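Local coordinates for aerolysin-like protein (PDB 6LH8) that probably belongs to a toad aerolysin-like system in which a pore-forming protein modulates endolysosomes and is held in check by its paralog, at residues 42-47 with 145-150; 66-71 with 137-142. All coordinates share one frame; numbering follows the deposited sequence.

Contact 1. Residues 42-47 with 145-150; sequences RHFDRT and SGINAE
Ile147 sets its terminal methyl down on the ring of Phe44, and two residues along the strand Arg46 lays its guanidinium group on the peptide that joins Ser145 to Gly146. The first of these is a CH-pi contact. CD1 of Ile147 lies 3.5 Å from the ring centroid of Phe44, close to the ring normal. It comes nearest at Phe44 CG, 3.4 Å away, so the methyl favours the root of the ring. The longer CG1-CD1 branch of isoleucine, extended here (chi2 176°), suits it to reach a flat aromatic face across backbones whose CA atoms, those of Phe44 and Ile147, are 8.3 Å apart. In the second, the extended Arg46 chain, with CG anti to the backbone N (chi1 170°), carries the guanidinium against the Ser145-Gly146 peptide, so that Gly146 N lies over its centre, 3.4 Å from Arg46 CZ. Arginine offers both a flat face for this peptide and an NE that bonds to Gln144 O. Ser145 OG donates a 2.8 Å hydrogen bond to Gly146 O and accepts one from Asn118 N.

The other side is looser: Asp45, an exposed residue whose CB points away from 145-150, takes no part, and none of the touching residues is fully buried. Here the two strands have parted. Strand 41-53 bonds through its backbone to strand 90-100, residues 145-150 bond to strand 110-130, and Phe44 also touches Val22 of strand 4-28.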
ATOM      1  N   ARG A  42       6.314  17.053  -7.089  1.00 23.02           N
ATOM      2  CA  ARG A  42       6.703  15.764  -7.647  1.00 24.12           C
ATOM      3  C   ARG A  42       5.515  14.817  -7.561  1.00 20.87           C
ATOM      4  O   ARG A  42       4.725  14.885  -6.621  1.00 23.32           O
ATOM      5  CB  ARG A  42       7.907  15.169  -6.916  1.00 24.80           C
ATOM      6  CG  ARG A  42       8.855  14.507  -7.870  1.00 33.34           C
ATOM      7  CD  ARG A  42      10.191  14.204  -7.240  1.00 26.00           C
ATOM      8  NE  ARG A  42      10.518  12.833  -7.566  1.00 27.55           N
ATOM      9  CZ  ARG A  42      11.671  12.249  -7.289  1.00 28.33           C
ATOM     10  NH1 ARG A  42      12.639  12.930  -6.683  1.00 26.46           N
ATOM     11  NH2 ARG A  42      11.844  10.989  -7.624  1.00 28.41           N
ATOM     12  N   HIS A  43       5.382  13.942  -8.556  1.00 20.86           N
ATOM     13  CA  HIS A  43       4.259  13.024  -8.640  1.00 23.69           C
ATOM     14  C   HIS A  43       4.782  11.604  -8.517  1.00 23.09           C
ATOM     15  O   HIS A  43       5.731  11.232  -9.212  1.00 23.36           O
ATOM     16  CB  HIS A  43       3.511  13.205  -9.971  1.00 24.16           C
ATOM     17  CG  HIS A  43       3.088  14.620 -10.230  1.00 25.85           C
ATOM     18  ND1 HIS A  43       1.792  15.049 -10.048  1.00 31.68           N
ATOM     19  CD2 HIS A  43       3.791  15.700 -10.645  1.00 26.72           C
ATOM     20  CE1 HIS A  43       1.708  16.334 -10.355  1.00 29.45           C
ATOM     21  NE2 HIS A  43       2.906  16.754 -10.711  1.00 28.72           N
ATOM     22  N   PHE A  44       4.165  10.823  -7.635  1.00 23.95           N
ATOM     23  CA  PHE A  44       4.581   9.455  -7.373  1.00 24.74           C
ATOM     24  C   PHE A  44       3.390   8.517  -7.493  1.00 27.40           C
ATOM     25  O   PHE A  44       2.250   8.889  -7.207  1.00 26.24           O
ATOM     26  CB  PHE A  44       5.176   9.293  -5.970  1.00 22.68           C
ATOM     27  CG  PHE A  44       6.364  10.161  -5.698  1.00 24.01           C
ATOM     28  CD1 PHE A  44       6.200  11.439  -5.190  1.00 24.00           C
ATOM     29  CD2 PHE A  44       7.649   9.678  -5.885  1.00 25.95           C
ATOM     30  CE1 PHE A  44       7.308  12.227  -4.910  1.00 23.83           C
ATOM     31  CE2 PHE A  44       8.746  10.448  -5.609  1.00 30.46           C
ATOM     32  CZ  PHE A  44       8.583  11.726  -5.122  1.00 26.39           C
ATOM     33  N   ASP A  45       3.665   7.287  -7.900  1.00 25.32           N
ATOM     34  CA  ASP A  45       2.661   6.243  -7.809  1.00 24.33           C
ATOM     35  C   ASP A  45       2.658   5.676  -6.397  1.00 27.26           C
ATOM     36  O   ASP A  45       3.718   5.455  -5.806  1.00 28.40           O
ATOM     37  CB  ASP A  45       2.945   5.134  -8.818  1.00 25.78           C
ATOM     38  CG  ASP A  45       2.569   5.524 -10.230  1.00 35.08           C
ATOM     39  OD1 ASP A  45       1.924   6.582 -10.415  1.00 34.13           O
ATOM     40  OD2 ASP A  45       2.917   4.765 -11.152  1.00 44.01           O
ATOM     41  N   ARG A  46       1.461   5.478  -5.850  1.00 29.02           N
ATOM     42  CA  ARG A  46       1.261   4.896  -4.528  1.00 25.53           C
ATOM     43  C   ARG A  46       0.332   3.703  -4.685  1.00 26.84           C
ATOM     44  O   ARG A  46      -0.711   3.812  -5.336  1.00 26.84           O
ATOM     45  CB  ARG A  46       0.678   5.926  -3.551  1.00 26.32           C
ATOM     46  CG  ARG A  46       0.222   5.327  -2.236  1.00 28.51           C
ATOM     47  CD  ARG A  46      -0.356   6.395  -1.321  1.00 24.12           C
ATOM     48  NE  ARG A  46      -0.756   5.848  -0.034  1.00 23.96           N
ATOM     49  CZ  ARG A  46      -1.568   6.467   0.809  1.00 29.96           C
ATOM     50  NH1 ARG A  46      -2.057   7.653   0.486  1.00 31.24           N
ATOM     51  NH2 ARG A  46      -1.886   5.904   1.967  1.00 30.28           N
ATOM     52  N   THR A  47       0.721   2.551  -4.134  1.00 25.49           N
ATOM     53  CA  THR A  47      -0.067   1.347  -4.331  1.00 25.18           C
ATOM     54  C   THR A  47      -0.355   0.658  -3.010  1.00 24.51           C
ATOM     55  O   THR A  47       0.396   0.782  -2.032  1.00 24.08           O
ATOM     56  CB  THR A  47       0.626   0.343  -5.246  1.00 24.08           C
ATOM     57  OG1 THR A  47       1.848  -0.077  -4.638  1.00 26.62           O
ATOM     58  CG2 THR A  47       0.924   0.967  -6.612  1.00 26.38           C
ATOM     59  N   SER A 145       2.311   4.184   2.241  1.00 22.71           N
ATOM     60  CA  SER A 145       1.727   5.426   2.719  1.00 24.55           C
ATOM     61  C   SER A 145       2.005   6.571   1.746  1.00 25.37           C
ATOM     62  O   SER A 145       2.739   6.429   0.766  1.00 22.72           O
ATOM     63  CB  SER A 145       2.289   5.783   4.087  1.00 23.13           C
ATOM     64  OG  SER A 145       3.574   6.388   3.950  1.00 25.70           O
ATOM     65  N   GLY A 146       1.395   7.723   2.032  1.00 25.40           N
ATOM     66  CA  GLY A 146       1.786   8.948   1.361  1.00 23.55           C
ATOM     67  C   GLY A 146       3.220   9.324   1.681  1.00 23.75           C
ATOM     68  O   GLY A 146       3.793   8.920   2.697  1.00 23.36           O
ATOM     69  N   ILE A 147       3.815  10.082   0.779  1.00 18.12           N
ATOM     70  CA  ILE A 147       5.222  10.446   0.880  1.00 19.20           C
ATOM     71  C   ILE A 147       5.361  11.729   1.689  1.00 22.81           C
ATOM     72  O   ILE A 147       4.592  12.683   1.512  1.00 24.93           O
ATOM     73  CB  ILE A 147       5.836  10.588  -0.523  1.00 19.72           C
ATOM     74  CG1 ILE A 147       6.110   9.185  -1.074  1.00 21.74           C
ATOM     75  CG2 ILE A 147       7.100  11.453  -0.493  1.00 21.88           C
ATOM     76  CD1 ILE A 147       6.618   9.169  -2.465  1.00 24.38           C
ATOM     77  N   ASN A 148       6.347  11.748   2.579  1.00 21.62           N
ATOM     78  CA  ASN A 148       6.747  12.946   3.298  1.00 28.17           C
ATOM     79  C   ASN A 148       8.014  13.530   2.685  1.00 28.72           C
ATOM     80  O   ASN A 148       8.949  12.797   2.353  1.00 24.22           O
ATOM     81  CB  ASN A 148       6.997  12.641   4.773  1.00 30.21           C
ATOM     82  CG  ASN A 148       7.477  13.854   5.525  1.00 36.17           C
ATOM     83  OD1 ASN A 148       8.681  14.051   5.720  1.00 34.67           O
ATOM     84  ND2 ASN A 148       6.535  14.712   5.913  1.00 38.70           N
ATOM     85  N   ALA A 149       8.044  14.859   2.551  1.00 28.91           N
ATOM     86  CA  ALA A 149       9.222  15.592   2.099  1.00 25.35           C
ATOM     87  C   ALA A 149       9.822  16.329   3.286  1.00 32.04           C
ATOM     88  O   ALA A 149       9.169  17.198   3.875  1.00 33.32           O
ATOM     89  CB  ALA A 149       8.872  16.581   0.985  1.00 27.19           C
ATOM     90  N   GLU A 150      11.059  15.985   3.634  1.00 28.67           N
ATOM     91  CA  GLU A 150      11.793  16.687   4.677  1.00 33.70           C
ATOM     92  C   GLU A 150      12.816  17.592   4.007  1.00 34.32           C
ATOM     93  O   GLU A 150      13.655  17.119   3.234  1.00 29.32           O
ATOM     94  CB  GLU A 150      12.473  15.706   5.635  1.00 37.61           C
ATOM     95  CG  GLU A 150      13.245  16.392   6.761  1.00 41.17           C
ATOM     96  CD  GLU A 150      13.981  15.418   7.663  1.00 47.05           C
ATOM     97  OE1 GLU A 150      14.537  14.426   7.150  1.00 44.17           O
ATOM     98  OE2 GLU A 150      14.010  15.655   8.891  1.00 54.87           O
TER

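Contact 2. Residues 66-71 with 137-142; sequences IQLEPK and ATYICQ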
ATOM      1  N   ILE A  66     -14.563 -14.878  -3.661  1.00 23.78           N
ATOM      2  CA  ILE A  66     -14.258 -14.519  -2.280  1.00 20.88           C
ATOM      3  C   ILE A  66     -14.211 -13.001  -2.223  1.00 23.82           C
ATOM      4  O   ILE A  66     -13.241 -12.383  -2.682  1.00 23.90           O
ATOM      5  CB  ILE A  66     -12.934 -15.125  -1.797  1.00 22.19           C
ATOM      6  CG1 ILE A  66     -12.972 -16.652  -1.899  1.00 23.00           C
ATOM      7  CG2 ILE A  66     -12.612 -14.662  -0.382  1.00 24.77           C
ATOM      8  CD1 ILE A  66     -11.589 -17.295  -1.994  1.00 26.00           C
ATOM      9  N   GLN A  67     -15.261 -12.397  -1.672  1.00 24.44           N
ATOM     10  CA  GLN A  67     -15.366 -10.950  -1.527  1.00 26.85           C
ATOM     11  C   GLN A  67     -14.949 -10.535  -0.125  1.00 27.24           C
ATOM     12  O   GLN A  67     -15.488 -11.048   0.860  1.00 27.32           O
ATOM     13  CB  GLN A  67     -16.796 -10.469  -1.786  1.00 27.84           C
ATOM     14  CG  GLN A  67     -17.192 -10.446  -3.232  1.00 34.92           C
ATOM     15  CD  GLN A  67     -18.450  -9.631  -3.473  1.00 40.22           C
ATOM     16  OE1 GLN A  67     -18.910  -9.502  -4.606  1.00 48.54           O
ATOM     17  NE2 GLN A  67     -19.012  -9.078  -2.405  1.00 40.66           N
ATOM     18  N   LEU A  68     -14.028  -9.580  -0.026  1.00 24.50           N
ATOM     19  CA  LEU A  68     -13.708  -9.035   1.284  1.00 28.89           C
ATOM     20  C   LEU A  68     -13.456  -7.543   1.180  1.00 30.14           C
ATOM     21  O   LEU A  68     -13.210  -6.998   0.100  1.00 25.73           O
ATOM     22  CB  LEU A  68     -12.518  -9.743   1.949  1.00 32.33           C
ATOM     23  CG  LEU A  68     -11.108  -9.782   1.368  1.00 30.27           C
ATOM     24  CD1 LEU A  68     -10.345  -8.489   1.640  1.00 28.74           C
ATOM     25  CD2 LEU A  68     -10.369 -10.958   2.007  1.00 25.23           C
ATOM     26  N   GLU A  69     -13.542  -6.890   2.337  1.00 26.23           N
ATOM     27  CA  GLU A  69     -13.355  -5.451   2.466  1.00 30.76           C
ATOM     28  C   GLU A  69     -12.099  -5.176   3.279  1.00 28.45           C
ATOM     29  O   GLU A  69     -12.107  -5.336   4.510  1.00 30.41           O
ATOM     30  CB  GLU A  69     -14.579  -4.821   3.131  1.00 34.59           C
ATOM     31  CG  GLU A  69     -15.852  -5.079   2.355  1.00 37.61           C
ATOM     32  CD  GLU A  69     -17.048  -4.425   2.990  1.00 44.02           C
ATOM     33  OE1 GLU A  69     -17.024  -3.187   3.149  1.00 48.50           O
ATOM     34  OE2 GLU A  69     -18.002  -5.152   3.336  1.00 46.89           O
ATOM     35  N   PRO A  70     -10.999  -4.790   2.643  1.00 23.88           N
ATOM     36  CA  PRO A  70      -9.756  -4.548   3.379  1.00 24.54           C
ATOM     37  C   PRO A  70      -9.883  -3.363   4.321  1.00 26.82           C
ATOM     38  O   PRO A  70     -10.801  -2.545   4.216  1.00 28.54           O
ATOM     39  CB  PRO A  70      -8.737  -4.249   2.274  1.00 24.55           C
ATOM     40  CG  PRO A  70      -9.347  -4.781   1.023  1.00 27.25           C
ATOM     41  CD  PRO A  70     -10.824  -4.635   1.189  1.00 26.38           C
ATOM     42  N   LYS A  71      -8.930  -3.284   5.257  1.00 28.79           N
ATOM     43  CA  LYS A  71      -8.811  -2.117   6.129  1.00 31.22           C
ATOM     44  C   LYS A  71      -8.153  -0.941   5.416  1.00 35.75           C
ATOM     45  O   LYS A  71      -8.580   0.208   5.590  1.00 36.31           O
ATOM     46  CB  LYS A  71      -8.004  -2.459   7.389  1.00 32.51           C
ATOM     47  CG  LYS A  71      -8.544  -3.614   8.220  1.00 35.84           C
ATOM     48  CD  LYS A  71      -8.058  -3.553   9.675  1.00 38.55           C
ATOM     49  CE  LYS A  71      -6.545  -3.396   9.773  1.00 40.01           C
ATOM     50  NZ  LYS A  71      -6.022  -3.802  11.117  1.00 41.60           N
ATOM     51  N   ALA A 137      -8.417 -19.192   4.893  1.00 16.20           N
ATOM     52  CA  ALA A 137      -7.424 -18.653   3.979  1.00 16.94           C
ATOM     53  C   ALA A 137      -6.594 -17.595   4.704  1.00 16.82           C
ATOM     54  O   ALA A 137      -6.805 -17.312   5.889  1.00 18.22           O
ATOM     55  CB  ALA A 137      -8.112 -18.092   2.732  1.00 20.13           C
ATOM     56  N   THR A 138      -5.629 -17.007   4.000  1.00 16.10           N
ATOM     57  CA  THR A 138      -4.810 -15.934   4.557  1.00 17.35           C
ATOM     58  C   THR A 138      -4.812 -14.748   3.605  1.00 17.80           C
ATOM     59  O   THR A 138      -4.492 -14.890   2.420  1.00 19.25           O
ATOM     60  CB  THR A 138      -3.369 -16.388   4.809  1.00 15.53           C
ATOM     61  OG1 THR A 138      -3.370 -17.473   5.740  1.00 18.45           O
ATOM     62  CG2 THR A 138      -2.559 -15.236   5.406  1.00 18.43           C
ATOM     63  N   TYR A 139      -5.175 -13.584   4.132  1.00 16.41           N
ATOM     64  CA  TYR A 139      -5.183 -12.326   3.395  1.00 18.07           C
ATOM     65  C   TYR A 139      -3.875 -11.603   3.665  1.00 17.62           C
ATOM     66  O   TYR A 139      -3.384 -11.612   4.795  1.00 17.74           O
ATOM     67  CB  TYR A 139      -6.378 -11.458   3.830  1.00 17.42           C
ATOM     68  CG  TYR A 139      -6.236  -9.992   3.471  1.00 18.45           C
ATOM     69  CD1 TYR A 139      -6.500  -9.544   2.172  1.00 18.59           C
ATOM     70  CD2 TYR A 139      -5.838  -9.053   4.425  1.00 18.60           C
ATOM     71  CE1 TYR A 139      -6.357  -8.185   1.837  1.00 18.46           C
ATOM     72  CE2 TYR A 139      -5.697  -7.702   4.099  1.00 21.19           C
ATOM     73  CZ  TYR A 139      -5.960  -7.277   2.806  1.00 21.54           C
ATOM     74  OH  TYR A 139      -5.828  -5.934   2.484  1.00 21.69           O
ATOM     75  N   ILE A 140      -3.296 -11.008   2.624  1.00 18.37           N
ATOM     76  CA  ILE A 140      -2.041 -10.270   2.727  1.00 18.16           C
ATOM     77  C   ILE A 140      -2.241  -8.896   2.106  1.00 19.05           C
ATOM     78  O   ILE A 140      -2.769  -8.778   0.990  1.00 21.14           O
ATOM     79  CB  ILE A 140      -0.878 -11.003   2.024  1.00 18.73           C
ATOM     80  CG1 ILE A 140      -0.681 -12.422   2.579  1.00 19.14           C
ATOM     81  CG2 ILE A 140       0.411 -10.198   2.162  1.00 21.76           C
ATOM     82  CD1 ILE A 140       0.177 -13.313   1.681  1.00 24.90           C
ATOM     83  N   CYS A 141      -1.824  -7.859   2.834  1.00 19.21           N
ATOM     84  CA  CYS A 141      -1.890  -6.472   2.394  1.00 17.90           C
ATOM     85  C   CYS A 141      -0.473  -5.913   2.319  1.00 21.66           C
ATOM     86  O   CYS A 141       0.239  -5.897   3.320  1.00 21.93           O
ATOM     87  CB  CYS A 141      -2.721  -5.623   3.365  1.00 19.32           C
ATOM     88  SG  CYS A 141      -2.930  -3.933   2.753  1.00 25.43           S
ATOM     89  N   GLN A 142      -0.059  -5.475   1.141  1.00 20.05           N
ATOM     90  CA  GLN A 142       1.225  -4.789   0.960  1.00 20.50           C
ATOM     91  C   GLN A 142       0.895  -3.337   0.671  1.00 22.31           C
ATOM     92  O   GLN A 142       0.476  -3.011  -0.442  1.00 23.69           O
ATOM     93  CB  GLN A 142       2.029  -5.404  -0.174  1.00 21.76           C
ATOM     94  CG  GLN A 142       2.616  -6.748   0.173  1.00 30.53           C
ATOM     95  CD  GLN A 142       2.341  -7.806  -0.866  1.00 37.52           C
ATOM     96  OE1 GLN A 142       1.569  -7.599  -1.810  1.00 35.19           O
ATOM     97  NE2 GLN A 142       2.972  -8.965  -0.698  1.00 42.38           N
TER
HETATM   98  O   HOH W   1      -6.210  -4.135   4.737  1.00 24.31           O
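Tyr139 reaches out from the long strand 133-154 to meet Leu68 and Pro70, joining the main antiparallel sheet of this elongated, aerolysin-like all-beta fold to the small two-stranded sheet of 65-68 and 81-84. The contact is sheet-to-sheet packing, made by side chains and by one water.

The apolar part comes first. Leu68 CD1 approaches the ring obliquely, 4.0 Å from Tyr139 CE1, and Leu68 CD2 lies at a similar distance from CD1 of the ring. The branched end of leucine thus spreads two methyls along one flank of the tyrosine, while the same side chain touches Val5 and Val7 of strand 4-28; a bulky aliphatic residue fits this buried place between strands. Pro70 meets the far end of the ring at about a right angle, its CB 4.1 Å from Tyr139 CZ. A proline suits the spot because its rigid ring offers a compact apolar surface just where the chain leaves strand 65-68, and it also lies against His50. The same CB of Pro70 packs against the hydroxyl as well, 3.4 Å from Tyr139 OH.

Polar interactions gather at the phenol. A chi1 of 161° points the Tyr139 ring from its strand toward 66-71, and the hydroxyl of this buried residue finds a hydrogen-bond partner in His50 ND1 of the adjacent strand 41-53. Tyrosine therefore serves both needs, a hydrophobic ring and a polar tip. A water hydrogen-bonds with Tyr139 OH at 2.9 Å. The same water accepts a weak hydrogen bond from Lys71 N, also 2.9 Å away.

How the contacts relate
The centres of contacts 1 and 2 lie about 24 Å apart, on opposite sides of the centre of the chain. Both draw on strand 133-154, which supplies 137-142 to contact 2 and, just beyond, 145-150 to contact 1. Their other partners also follow one another, since strand 41-53 precedes strand 65-68. Contact 2 is consequently nested inside the loop that contact 1 closes. Strands 41-53 and 133-154 are neighbours in the five-stranded sheet, and contact 1 spans them at the surface where they have separated, whereas contact 2 is buried and ties the small sheet to the large one. One long strand thus links two separate regions of an elongated molecule.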